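Local structure of acetyltransferase (Sinorhizobium meliloti, 4JXR) at residues Glu19-Arg22 with Glu23-Asn27; Ser47-Gly51 with Asn52-Tyr56; Gly177-Pro180 with Asp181-Tyr184. The protein probably transfers an acetyl group from acetyl-CoA to an amine substrate, as a GNAT-superfamily acetyltransferase of the phosphinothricin acetyltransferase type. All coordinates share one frame; numbering follows the deposited sequence. Where two conformers were deposited one is given.

Contact 1 of 3, residues Glu19-Arg22 with Glu23-Asn27; sequences EIYR and ESVLN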
# COMPACT_ATOMS: atom_id res chain seq x y z
N GLU A 19 -0.08 13.87 20.02
CA GLU A 19 -0.41 15.29 19.75
C GLU A 19 0.15 15.91 18.37
O GLU A 19 -0.50 16.62 17.57
CB GLU A 19 0.01 16.22 20.89
CG GLU A 19 -0.41 17.68 20.59
CD GLU A 19 -1.87 17.83 20.11
OE1 GLU A 19 -2.16 18.48 19.04
OE2 GLU A 19 -2.75 17.29 20.83
N ILE A 20 1.39 15.45 18.10
CA ILE A 20 2.01 15.80 16.84
C ILE A 20 1.21 15.24 15.69
O ILE A 20 0.92 15.92 14.71
CB ILE A 20 3.48 15.37 16.79
CG1 ILE A 20 4.30 16.16 17.80
CG2 ILE A 20 4.07 15.51 15.42
CD1 ILE A 20 5.66 15.57 18.10
N TYR A 21 0.88 13.96 15.79
CA TYR A 21 0.13 13.33 14.72
C TYR A 21 -1.27 13.95 14.60
O TYR A 21 -1.75 14.16 13.49
CB TYR A 21 0.03 11.82 14.93
CG TYR A 21 -0.53 11.08 13.73
CD1 TYR A 21 0.12 11.12 12.50
CD2 TYR A 21 -1.69 10.34 13.82
CE1 TYR A 21 -0.39 10.46 11.41
CE2 TYR A 21 -2.21 9.66 12.73
CZ TYR A 21 -1.55 9.73 11.52
OH TYR A 21 -2.04 9.07 10.42
N ARG A 22 -1.91 14.25 15.73
CA ARG A 22 -3.23 14.88 15.69
C ARG A 22 -3.19 16.18 14.84
O ARG A 22 -4.08 16.42 14.00
CB ARG A 22 -3.70 15.20 17.11
CG ARG A 22 -4.99 16.01 17.17
CD ARG A 22 -5.47 16.24 18.62
NE ARG A 22 -6.84 16.78 18.61
CZ ARG A 22 -7.95 16.04 18.67
NH1 ARG A 22 -7.88 14.72 18.82
NH2 ARG A 22 -9.12 16.64 18.61
N GLU A 23 -2.18 17.01 15.07
CA GLU A 23 -2.08 18.28 14.36
C GLU A 23 -1.95 17.98 12.87
O GLU A 23 -2.52 18.70 12.01
CB GLU A 23 -0.92 19.09 14.91
CG GLU A 23 -0.81 20.52 14.38
CD GLU A 23 -0.31 20.69 12.96
OE1 GLU A 23 0.53 19.90 12.40
OE2 GLU A 23 -0.71 21.78 12.42
N SER A 24 -1.15 16.97 12.51
CA SER A 24 -0.98 16.60 11.10
C SER A 24 -2.28 16.08 10.50
O SER A 24 -2.65 16.43 9.36
CB SER A 24 0.10 15.53 10.97
OG SER A 24 0.36 15.19 9.61
N VAL A 25 -3.00 15.25 11.24
CA VAL A 25 -4.25 14.73 10.75
C VAL A 25 -5.23 15.86 10.46
O VAL A 25 -5.90 15.86 9.44
CB VAL A 25 -4.87 13.72 11.75
CG1 VAL A 25 -6.32 13.41 11.40
CG2 VAL A 25 -4.04 12.44 11.79
N LEU A 26 -5.32 16.83 11.38
CA LEU A 26 -6.29 17.91 11.25
C LEU A 26 -5.89 18.95 10.27
O LEU A 26 -6.81 19.51 9.60
CB LEU A 26 -6.52 18.55 12.60
CG LEU A 26 -7.15 17.66 13.65
CD1 LEU A 26 -7.18 18.33 15.03
CD2 LEU A 26 -8.55 17.22 13.24
N ASN A 27 -4.62 19.31 10.14
CA ASN A 27 -4.23 20.46 9.37
C ASN A 27 -3.45 20.16 8.11
O ASN A 27 -3.30 21.06 7.28
CB ASN A 27 -3.45 21.39 10.27
CG ASN A 27 -4.33 21.94 11.43
OD1 ASN A 27 -5.57 22.11 11.30
ND2 ASN A 27 -3.68 22.24 12.53
O HOH W 1 2.22 18.02 13.42
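Tyr21 and Val25, one turn apart on helix 14-27, make the tight side of this stretch. Val25 CG2 sits over one face of the Tyr21 ring, 3.7 Å from the ring centroid and displaced toward the rim, with its closest approach to Tyr21 CE2 at 3.5 Å: a CH-pi contact. The tyrosine reaches this place because its CG is anti to the backbone N (chi1 -169°), which carries the ring along the helix toward the next turn. The same two residues share the backbone bond Val25 N to Tyr21 O, 2.8 Å. Farther out, Tyr21 OH bonds to Thr31 and Glu33, and the ring meets Tyr90 of strand 84-91 edge-to-face, so ring and hydroxyl are both held.

On the solvent side the packing thins. Arg22, in one of its two conformers, is extended from CG to NE and has Leu26 CD1 for a neighbour, 3.8 Å from Arg22 CG. Glu23 shows a polar version of the same one-turn spacing. Its side chain bends at chi2 (-74°), and Asn27 ND2 donates a nearly straight bond to Glu23 OE2, 3.0 Å. OE2 lies in the amide plane of Asn27, while ND2 stands above the carboxylate plane, 41° out of it. Glu23 OE1 forms a salt bridge with Arg96, and a water lies within bonding distance of both Glu23 OE1 (2.7 Å) and Ile20 O.

The helix thus turns Ile20 and Tyr21 toward strands 66-74 and 84-91, where Ile20 lies about 6 Å, side chain to side chain, from the acetyl-CoA-binding Leu91. On the polar side, Arg96 and a water at OE1 and Asn27 at OE2 engage both oxygens of Glu23, which probably restricts the rotation of its carboxylate.

Contact 2 of 3, residues Ser47-Gly51 with Asn52-Tyr56; sequences STITG and NGYPY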
# COMPACT_ATOMS: atom_id res chain seq x y z
N SER A 47 3.57 -0.28 19.42
CA SER A 47 3.86 -1.64 19.89
C SER A 47 4.08 -2.56 18.69
O SER A 47 4.99 -3.40 18.68
CB SER A 47 2.69 -2.10 20.82
OG SER A 47 2.86 -3.44 21.23
N THR A 48 3.23 -2.44 17.70
CA THR A 48 3.30 -3.30 16.55
C THR A 48 4.56 -3.04 15.70
O THR A 48 5.26 -3.96 15.28
CB THR A 48 2.02 -3.15 15.70
OG1 THR A 48 0.88 -3.45 16.52
CG2 THR A 48 2.04 -4.04 14.48
N ILE A 49 4.81 -1.77 15.42
CA ILE A 49 5.96 -1.38 14.60
C ILE A 49 7.23 -1.85 15.28
O ILE A 49 8.10 -2.49 14.66
CB ILE A 49 5.94 0.13 14.37
CG1 ILE A 49 4.78 0.53 13.50
CG2 ILE A 49 7.26 0.62 13.80
CD1 ILE A 49 4.39 2.00 13.60
N THR A 50 7.42 -1.51 16.54
CA THR A 50 8.61 -1.87 17.24
C THR A 50 8.68 -3.36 17.50
O THR A 50 9.79 -3.92 17.48
CB THR A 50 8.77 -1.09 18.56
OG1 THR A 50 7.68 -1.31 19.45
CG2 THR A 50 8.95 0.41 18.26
N GLY A 51 7.56 -4.04 17.66
CA GLY A 51 7.56 -5.48 17.81
C GLY A 51 8.05 -6.19 16.58
O GLY A 51 8.57 -7.33 16.68
N ASN A 52 7.96 -5.58 15.42
CA ASN A 52 8.49 -6.11 14.18
C ASN A 52 9.96 -5.76 13.95
O ASN A 52 10.49 -6.06 12.89
CB ASN A 52 7.61 -5.65 13.01
CG ASN A 52 6.33 -6.40 12.88
OD1 ASN A 52 6.32 -7.62 12.99
ND2 ASN A 52 5.28 -5.70 12.51
N GLY A 53 10.59 -5.10 14.90
CA GLY A 53 12.01 -4.79 14.82
C GLY A 53 12.34 -3.50 14.09
O GLY A 53 13.51 -3.18 13.94
N TYR A 54 11.33 -2.75 13.67
CA TYR A 54 11.58 -1.52 12.95
C TYR A 54 11.96 -0.39 13.89
O TYR A 54 11.48 -0.34 15.02
CB TYR A 54 10.29 -1.12 12.21
CG TYR A 54 9.84 -2.05 11.13
CD1 TYR A 54 10.61 -2.34 10.01
CD2 TYR A 54 8.58 -2.63 11.16
CE1 TYR A 54 10.16 -3.14 8.99
CE2 TYR A 54 8.11 -3.44 10.14
CZ TYR A 54 8.90 -3.69 9.04
OH TYR A 54 8.41 -4.47 8.05
N PRO A 55 12.74 0.57 13.43
CA PRO A 55 13.15 1.71 14.24
C PRO A 55 12.02 2.73 14.35
O PRO A 55 11.33 3.04 13.38
CB PRO A 55 14.34 2.28 13.49
CG PRO A 55 14.05 1.92 12.04
CD PRO A 55 13.42 0.57 12.13
N TYR A 56 11.91 3.32 15.53
CA TYR A 56 10.90 4.34 15.84
C TYR A 56 11.61 5.36 16.73
O TYR A 56 12.08 4.99 17.83
CB TYR A 56 9.70 3.67 16.53
CG TYR A 56 8.41 4.45 16.55
CD1 TYR A 56 8.36 5.80 16.91
CD2 TYR A 56 7.21 3.86 16.24
CE1 TYR A 56 7.14 6.48 16.96
CE2 TYR A 56 6.00 4.51 16.30
CZ TYR A 56 5.98 5.84 16.70
OH TYR A 56 4.80 6.57 16.80
O HOH W 2 12.06 -2.29 17.02
O HOH W 3 6.00 -9.10 15.93
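A Schellman motif ends helix 39-51, and the chain that leaves it folds back under Ile49 and Thr50 before entering strand 56-60. Asn52 N reaches Thr48 O at 3.2 Å as the last ordinary helical bond, and it leans weakly on Ile49 O as well. The Asn52 side chain lies alongside that of Thr48, pointing the same way, with Asn52 ND2 4.1 Å from Thr48 CG2. Ile49 O also takes a weak bond from Tyr54 N, 3.4 Å long, so two amides share this carbonyl without either gripping it firmly. Gly53 N makes the shorter link, 2.9 Å to Thr50 O, coming from above the carbonyl plane.

Tyr54 N to Ile49 O is the motif's 6-to-1 bond and Gly53 N to Thr50 O its 5-to-2 bond; Gly53 is where it turns. Its phi of 87° takes the chain out of the helix, and a side chain there would be jammed against the preceding carbonyl oxygen, which accounts for the glycine. A water then spans the turn, donating to both Thr50 O and Tyr54 O.

Ile49 CG2, set anti to the backbone N, meets Tyr54 CB at 3.8 Å, the two side chains crossing at about a right angle. The edge of the Tyr54 ring lies beside Ile49 O, while its hydroxyl bonds to that of Tyr184. Ile49 CD1 approaches Tyr56 CE2 at 4.0 Å, and Thr50 CG2 touches Tyr56 CB at 3.8 Å; both methyls meet the Tyr56 ring obliquely. Thr50 OG1 (chi1 60°) bonds back to Phe46 O, which leaves CG2 as the branch that packs on Tyr56. Phe46 also meets the Tyr56 ring edge-to-face, and Tyr71 of strand 66-74 lies against both that ring and Ile49.

Contact 3 of 3, residues Gly177-Pro180 with Asp181-Tyr184; sequences GVYP and DTLY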
# COMPACT_ATOMS: atom_id res chain seq x y z
N GLY A 177 17.78 -16.45 6.74
CA GLY A 177 17.63 -16.76 8.14
C GLY A 177 18.10 -15.73 9.12
O GLY A 177 18.12 -15.99 10.31
N VAL A 178 18.45 -14.54 8.64
CA VAL A 178 18.79 -13.46 9.54
C VAL A 178 17.90 -12.28 9.19
O VAL A 178 17.53 -12.06 8.01
CB VAL A 178 20.25 -12.98 9.52
CG1 VAL A 178 21.25 -14.13 9.67
CG2 VAL A 178 20.62 -12.31 8.25
N TYR A 179 17.49 -11.57 10.23
CA TYR A 179 16.61 -10.42 10.07
C TYR A 179 17.16 -9.53 8.98
O TYR A 179 18.33 -9.28 8.97
CB TYR A 179 16.54 -9.66 11.41
CG TYR A 179 15.52 -8.51 11.44
CD1 TYR A 179 14.23 -8.75 11.82
CD2 TYR A 179 15.86 -7.22 11.09
CE1 TYR A 179 13.27 -7.74 11.87
CE2 TYR A 179 14.92 -6.21 11.09
CZ TYR A 179 13.63 -6.45 11.51
OH TYR A 179 12.74 -5.41 11.53
N PRO A 180 16.29 -8.99 8.07
CA PRO A 180 14.81 -9.06 8.07
C PRO A 180 14.26 -10.21 7.24
O PRO A 180 13.05 -10.25 6.99
CB PRO A 180 14.42 -7.69 7.50
CG PRO A 180 15.52 -7.45 6.50
CD PRO A 180 16.78 -7.97 7.14
N ASP A 181 15.09 -11.18 6.83
CA ASP A 181 14.57 -12.35 6.11
C ASP A 181 13.56 -13.10 6.94
O ASP A 181 12.73 -13.84 6.37
CB ASP A 181 15.73 -13.29 5.76
CG ASP A 181 15.31 -14.39 4.85
OD1 ASP A 181 14.73 -14.12 3.79
OD2 ASP A 181 15.58 -15.58 5.18
N THR A 182 13.65 -12.98 8.24
CA THR A 182 12.78 -13.66 9.17
C THR A 182 11.39 -13.03 9.35
O THR A 182 10.55 -13.59 10.05
CB THR A 182 13.46 -13.73 10.53
OG1 THR A 182 13.87 -12.41 10.87
CG2 THR A 182 14.68 -14.61 10.47
N LEU A 183 11.15 -11.85 8.75
CA LEU A 183 9.84 -11.20 8.85
C LEU A 183 8.85 -11.84 7.91
O LEU A 183 9.14 -12.20 6.77
CB LEU A 183 9.92 -9.72 8.48
CG LEU A 183 10.47 -8.79 9.52
CD1 LEU A 183 10.68 -7.43 8.90
CD2 LEU A 183 9.52 -8.67 10.67
N TYR A 184 7.62 -11.91 8.39
CA TYR A 184 6.48 -12.28 7.57
C TYR A 184 6.57 -13.67 6.98
O TYR A 184 6.18 -13.91 5.86
CB TYR A 184 6.18 -11.23 6.47
CG TYR A 184 6.18 -9.81 7.05
CD1 TYR A 184 5.51 -9.48 8.22
CD2 TYR A 184 6.83 -8.80 6.41
CE1 TYR A 184 5.58 -8.22 8.77
CE2 TYR A 184 6.92 -7.52 6.92
CZ TYR A 184 6.31 -7.25 8.12
OH TYR A 184 6.36 -6.00 8.73
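Asp181 reaches back to Gly177: its CG swings anti to the backbone N (chi1 -171°), and Asp181 OD2 takes the amide N-H of Gly177 N at 2.8 Å in an almost straight bond, on the anti side of the carboxylate and somewhat out of its plane. The backbone adds Asp181 N to Val178 O, also 2.8 Å, closing a type VIa turn round the cis peptide before Pro180. A type I turn, Pro180 to Leu183, overlaps it at Pro180 and Asp181 and is closed by Leu183 N to Pro180 O at 3.0 Å. Pro180 CB lies over one face of the Tyr179 ring, toward its rim, as is common for a cis-proline after an aromatic residue. Tyr179 CE1 touches Leu183 CG at 3.8 Å, the leucine approaching obliquely. Thr182 OG1 lies 3.5 Å from Tyr179 CA.

In the next shell Arg82 forms a salt bridge with Asp181 OD1, so the two carboxylate oxygens have different partners. Tyr179 OH bonds to Asn52 O. The segment follows strand 155-165 as irregular chain away from the acetyl-CoA site, with Pro180 against Phe83 and Phe117 and Leu183 against Tyr54, just beyond the end of helix 39-51.

How the contacts relate
Each contact has a buried and an exposed side: Tyr21 and Val25 in contact 1, Ile49, Tyr54 and Tyr56 in contact 2, and Pro180 and Leu183 in contact 3 lie inward, while Arg22, Thr48 and Thr182 face out. Contacts 1 and 2 belong to successive helices, 14-27 and 39-51, with nearest atoms about 7 Å apart. Contact 3 lies farthest from the chain's centre, about 20 Å between centres, and across it from contact 1; tyrosine hydroxyls join it to contact 2. The chemistry follows the place: regular helical bonds in contact 1, a Schellman C-cap in contact 2, and in contact 3 two backbone-closed turns, tied back to Gly177 by one carboxylate.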